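Local coordinates for heme-binding protein A (Haemophilus parasuis 29755, PDB 3TPA) that probably binds glutathione in the periplasm as a solute-binding protein of a transport system, despite a name that points to heme, at residues F396-R399 / T400-E404; A229-R232 / Y233-K237. The protein carries 1 engineered substitution. All coordinates share one frame; numbering follows the deposited sequence. Where two conformers were deposited one is given.

Interaction 1: F396-R399 / T400-E404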
loop_
_atom_site.group_PDB
_atom_site.type_symbol
_atom_site.label_atom_id
_atom_site.label_comp_id
_atom_site.label_asym_id
_atom_site.label_seq_id
_atom_site.Cartn_x
_atom_site.Cartn_y
_atom_site.Cartn_z
ATOM N N PHE A 396 -11.301 -4.889 -19.508
ATOM C CA PHE A 396 -10.044 -4.148 -19.548
ATOM C C PHE A 396 -8.959 -4.962 -18.861
ATOM O O PHE A 396 -7.886 -5.198 -19.413
ATOM C CB PHE A 396 -10.249 -2.801 -18.844
ATOM C CG PHE A 396 -8.987 -1.991 -18.649
ATOM C CD1 PHE A 396 -8.457 -1.243 -19.683
ATOM C CD2 PHE A 396 -8.357 -1.955 -17.403
ATOM C CE1 PHE A 396 -7.304 -0.480 -19.491
ATOM C CE2 PHE A 396 -7.210 -1.200 -17.197
ATOM C CZ PHE A 396 -6.687 -0.456 -18.242
ATOM N N ASN A 397 -9.258 -5.414 -17.653
ATOM C CA ASN A 397 -8.306 -6.208 -16.888
ATOM C C ASN A 397 -8.042 -7.605 -17.432
ATOM O O ASN A 397 -6.902 -8.036 -17.475
ATOM C CB ASN A 397 -8.738 -6.305 -15.426
ATOM C CG ASN A 397 -8.486 -5.023 -14.678
ATOM O OD1 ASN A 397 -7.463 -4.374 -14.885
ATOM N ND2 ASN A 397 -9.419 -4.638 -13.821
ATOM N N LYS A 398 -9.088 -8.321 -17.826
ATOM C CA LYS A 398 -8.901 -9.704 -18.260
ATOM C C LYS A 398 -8.183 -9.769 -19.603
ATOM O O LYS A 398 -7.292 -10.584 -19.802
ATOM C CB LYS A 398 -10.229 -10.459 -18.321
ATOM C CG LYS A 398 -10.067 -11.937 -18.604
ATOM C CD LYS A 398 -11.418 -12.632 -18.658
ATOM C CE LYS A 398 -11.242 -14.135 -18.861
ATOM N NZ LYS A 398 -12.533 -14.809 -19.153
ATOM N N ARG A 399 -8.546 -8.892 -20.525
ATOM C CA ARG A 399 -7.901 -8.943 -21.837
ATOM C C ARG A 399 -6.517 -8.317 -21.834
ATOM O O ARG A 399 -5.739 -8.521 -22.757
ATOM C CB ARG A 399 -8.770 -8.294 -22.905
ATOM C CG ARG A 399 -10.108 -8.968 -23.067
ATOM C CD ARG A 399 -10.937 -8.247 -24.088
ATOM N NE ARG A 399 -12.325 -8.666 -24.006
ATOM C CZ ARG A 399 -13.265 -8.278 -24.858
ATOM N NH1 ARG A 399 -12.954 -7.469 -25.856
ATOM N NH2 ARG A 399 -14.505 -8.709 -24.712
ATOM N N THR A 400 -6.216 -7.539 -20.806
ATOM C CA THR A 400 -4.865 -7.035 -20.648
ATOM C C THR A 400 -3.976 -8.182 -20.163
ATOM O O THR A 400 -2.924 -8.447 -20.751
ATOM C CB THR A 400 -4.797 -5.836 -19.683
ATOM O OG1 THR A 400 -5.381 -4.687 -20.306
ATOM C CG2 THR A 400 -3.353 -5.511 -19.337
ATOM N N ARG A 401 -4.408 -8.862 -19.094
ATOM C CA ARG A 401 -3.668 -10.002 -18.570
ATOM C C ARG A 401 -3.411 -11.039 -19.666
ATOM O O ARG A 401 -2.341 -11.639 -19.729
ATOM C CB ARG A 401 -4.414 -10.629 -17.382
ATOM C CG ARG A 401 -4.550 -9.686 -16.186
ATOM C CD ARG A 401 -5.148 -10.378 -14.963
ATOM N NE ARG A 401 -6.577 -10.650 -15.100
ATOM C CZ ARG A 401 -7.540 -9.955 -14.495
ATOM N NH1 ARG A 401 -7.241 -8.938 -13.701
ATOM N NH2 ARG A 401 -8.811 -10.281 -14.675
ATOM N N GLU A 402 -4.388 -11.233 -20.542
ATOM C CA GLU A 402 -4.256 -12.221 -21.614
ATOM C C GLU A 402 -3.448 -11.762 -22.821
ATOM O O GLU A 402 -3.217 -12.538 -23.739
ATOM C CB GLU A 402 -5.637 -12.696 -22.058
ATOM C CG GLU A 402 -6.356 -13.494 -20.985
ATOM C CD GLU A 402 -7.805 -13.709 -21.318
ATOM O OE1 GLU A 402 -8.266 -13.121 -22.318
ATOM O OE2 GLU A 402 -8.479 -14.453 -20.576
ATOM N N GLY A 403 -3.021 -10.503 -22.834
ATOM C CA GLY A 403 -2.153 -10.032 -23.909
ATOM C C GLY A 403 -2.841 -9.551 -25.175
ATOM O O GLY A 403 -2.223 -9.484 -26.234
ATOM N N GLU A 404 -4.119 -9.202 -25.078
ATOM C CA GLU A 404 -4.821 -8.597 -26.213
ATOM C C GLU A 404 -4.473 -7.128 -26.465
ATOM O O GLU A 404 -4.560 -6.652 -27.597
ATOM C CB GLU A 404 -6.333 -8.702 -26.036
ATOM C CG GLU A 404 -6.901 -10.089 -26.254
ATOM C CD GLU A 404 -8.412 -10.068 -26.335
ATOM O OE1 GLU A 404 -8.956 -9.321 -27.184
ATOM O OE2 GLU A 404 -9.051 -10.784 -25.537
HETATM O O HOH W 1 -10.691 -6.957 -27.239
#

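Interaction 2: A229-R232 / Y233-K237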
loop_
_atom_site.group_PDB
_atom_site.type_symbol
_atom_site.label_atom_id
_atom_site.label_comp_id
_atom_site.label_asym_id
_atom_site.label_seq_id
_atom_site.Cartn_x
_atom_site.Cartn_y
_atom_site.Cartn_z
ATOM N N ALA A 229 -16.404 16.700 0.646
ATOM C CA ALA A 229 -15.012 17.178 0.654
ATOM C C ALA A 229 -14.903 18.664 0.984
ATOM O O ALA A 229 -14.009 19.078 1.727
ATOM C CB ALA A 229 -14.350 16.911 -0.675
ATOM N N GLY A 230 -15.797 19.461 0.404
ATOM C CA GLY A 230 -15.795 20.902 0.617
ATOM C C GLY A 230 -16.092 21.237 2.060
ATOM O O GLY A 230 -15.528 22.176 2.629
ATOM N N THR A 231 -16.991 20.459 2.654
ATOM C CA THR A 231 -17.393 20.661 4.037
ATOM C C THR A 231 -16.270 20.280 5.004
ATOM O O THR A 231 -16.022 20.973 5.988
ATOM C CB THR A 231 -18.675 19.864 4.367
ATOM O OG1 THR A 231 -19.743 20.326 3.528
ATOM C CG2 THR A 231 -19.064 20.033 5.839
ATOM N N ARG A 232 -15.600 19.170 4.720
ATOM C CA ARG A 232 -14.416 18.784 5.484
ATOM C C ARG A 232 -13.388 19.922 5.479
ATOM O O ARG A 232 -12.894 20.317 6.527
ATOM C CB ARG A 232 -13.800 17.478 4.950
ATOM C CG ARG A 232 -14.663 16.216 5.159
ATOM C CD ARG A 232 -13.861 14.891 5.002
ATOM N NE ARG A 232 -13.430 14.628 3.626
ATOM C CZ ARG A 232 -14.243 14.286 2.631
ATOM N NH1 ARG A 232 -15.554 14.167 2.839
ATOM N NH2 ARG A 232 -13.752 14.067 1.423
ATOM N N TYR A 233 -13.069 20.450 4.301
ATOM C CA TYR A 233 -12.139 21.581 4.206
ATOM C C TYR A 233 -12.604 22.757 5.079
ATOM O O TYR A 233 -11.865 23.230 5.945
ATOM C CB TYR A 233 -12.009 22.030 2.751
ATOM C CG TYR A 233 -11.128 23.245 2.497
ATOM C CD1 TYR A 233 -10.097 23.606 3.368
ATOM C CD2 TYR A 233 -11.327 24.024 1.364
ATOM C CE1 TYR A 233 -9.297 24.719 3.109
ATOM C CE2 TYR A 233 -10.539 25.126 1.099
ATOM C CZ TYR A 233 -9.530 25.475 1.964
ATOM O OH TYR A 233 -8.780 26.589 1.657
ATOM N N ALA A 234 -13.836 23.209 4.853
ATOM C CA ALA A 234 -14.395 24.357 5.583
ATOM C C ALA A 234 -14.264 24.161 7.090
ATOM O O ALA A 234 -13.840 25.064 7.804
ATOM C CB ALA A 234 -15.860 24.554 5.218
ATOM N N LYS A 235 -14.609 22.966 7.562
ATOM C CA LYS A 235 -14.600 22.705 9.000
ATOM C C LYS A 235 -13.192 22.663 9.556
ATOM O O LYS A 235 -12.967 22.988 10.720
ATOM C CB LYS A 235 -15.359 21.418 9.346
ATOM C CG LYS A 235 -16.869 21.602 9.334
ATOM C CD LYS A 235 -17.615 20.311 9.614
ATOM C CE LYS A 235 -17.965 20.196 11.081
ATOM N NZ LYS A 235 -18.968 21.224 11.461
ATOM N N LEU A 236 -12.247 22.250 8.718
ATOM C CA LEU A 236 -10.844 22.162 9.120
ATOM C C LEU A 236 -10.321 23.570 9.396
ATOM O O LEU A 236 -9.731 23.827 10.440
ATOM C CB LEU A 236 -10.013 21.477 8.027
ATOM C CG LEU A 236 -8.537 21.191 8.301
ATOM C CD1 LEU A 236 -8.390 20.098 9.343
ATOM C CD2 LEU A 236 -7.846 20.786 7.010
ATOM N N LYS A 237 -10.549 24.481 8.455
ATOM C CA LYS A 237 -10.233 25.898 8.674
ATOM C C LYS A 237 -10.882 26.399 9.955
ATOM O O LYS A 237 -10.241 27.048 10.778
ATOM C CB LYS A 237 -10.687 26.759 7.489
ATOM C CG LYS A 237 -9.829 26.585 6.260
ATOM C CD LYS A 237 -10.091 27.660 5.220
ATOM C CE LYS A 237 -11.373 27.383 4.454
ATOM N NZ LYS A 237 -11.590 28.369 3.356
#

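Interaction 1: F396-R399 / T400-E404
Arg399 and Glu404 cross at the C-terminal end of helix 393-401, five residues apart and joined by both backbone and side chain. From CB outward the arginine runs extended past the Glu404 carboxylate: CB, CG and CD all lie near OE2, with CG closest at 3.2 Å. Beyond them NE stops 4.2 Å from OE2, a charge attraction without a hydrogen bond, because that oxygen stands well out of the guanidinium plane although the two flat groups are turned only 12° apart. At the tip, NH1 donates a hydrogen bond to a water, which donates one to Glu404 OE1, so a water bridges the two side chains. The backbone fixes the start of this pair, with Glu404 N bonded to Arg399 O at 2.9 Å. Gly403, at positive phi, bonds back to Thr400 O, and together these two links make a Schellman motif. On the neighbouring side, in one of two conformers and so only tentatively, Arg401 bends at chi3 (-73°) and folds its guanidinium back, with Asn397 O 3.5 Å above the guanidinium plane, over its centre. One turn inward, Thr400 OG1, set beside its own backbone N (chi1 -72°), reaches Phe396 O at 2.7 Å; the Thr400 amide adds a weak bond to the same oxygen, and Tyr410 OH also bonds OG1. Trp356 of strand 351-356 touches Phe396, Arg399, Thr400 and Glu404. The acid and base are thus coupled through water and carbon contact, and the carboxylate probably favours the arginine's charge without fixing it by a direct bond.

Interaction 2: A229-R232 / Y233-K237
Helix 229-237, which follows strand 220-225 of the mixed sheet, opens with Ala229 and Tyr233 joined across its first turn. Tyr233 N meets Ala229 O at 3.1 Å, and Ala234 N repeats the step to Gly230 O at 3.0 Å. Lys235 N and Leu236 N continue the ladder to Thr231 O and Arg232 O, the last bond being the most bent, at 143°. Side-chain carbons mostly pack against carbonyl oxygens of the preceding turn. Lys235 CB and CG each pass 3.5 Å from Thr231 O, and its CD lies 4.1 Å from Thr231 CG2, the two chains running side by side in the same direction. Lys235 then bends at chi3 (95°) and chi4, and its NZ forms a salt bridge with Glu240. Such i to i+4 spacing is that of a regular alpha-helix, here resting its buried side on strand 243-244 of the same sheet and on the long strand 261-276: Leu236 touches Ile244 and Ile261. Arg232 lies on the buried side too; its guanidinium turns back toward the helix start, one face meeting Ala229 CA 3.3 Å above its plane but toward the rim. Its nitrogens are taken up by carbonyl oxygens, NH1 by Thr226, NE by Asp245 and NH2 by Phe246, tying the residues before the helix to those after strand 243-244. Tyr233 swings its CG anti to the backbone N (chi1 177°), which carries the ring over to helix 249-255 and its OH to Asp258, while CE of Lys237 lies 3.5 Å above one ring face, again offset toward the rim.

Overall arrangement
Interactions 1 and 2 are both local helical contacts, each partly buried and set toward the periphery of the chain, with centres about 41 Å apart and nearest atoms about 25 Å apart. Both touch the six-stranded mixed sheet, at strands 351-356 and 407-413 for interaction 1 and at 261-276 for interaction 2, but interaction 2 also lies by strand 243-244 of the five-stranded mixed sheet. Interaction 1 ends its helix, and charged, largely surface side chains meet one another there, partly through water. Interaction 2 spans its whole short helix, and its polar side chains mostly find partners elsewhere in the fold, including a buried arginine held by backbone carbonyls.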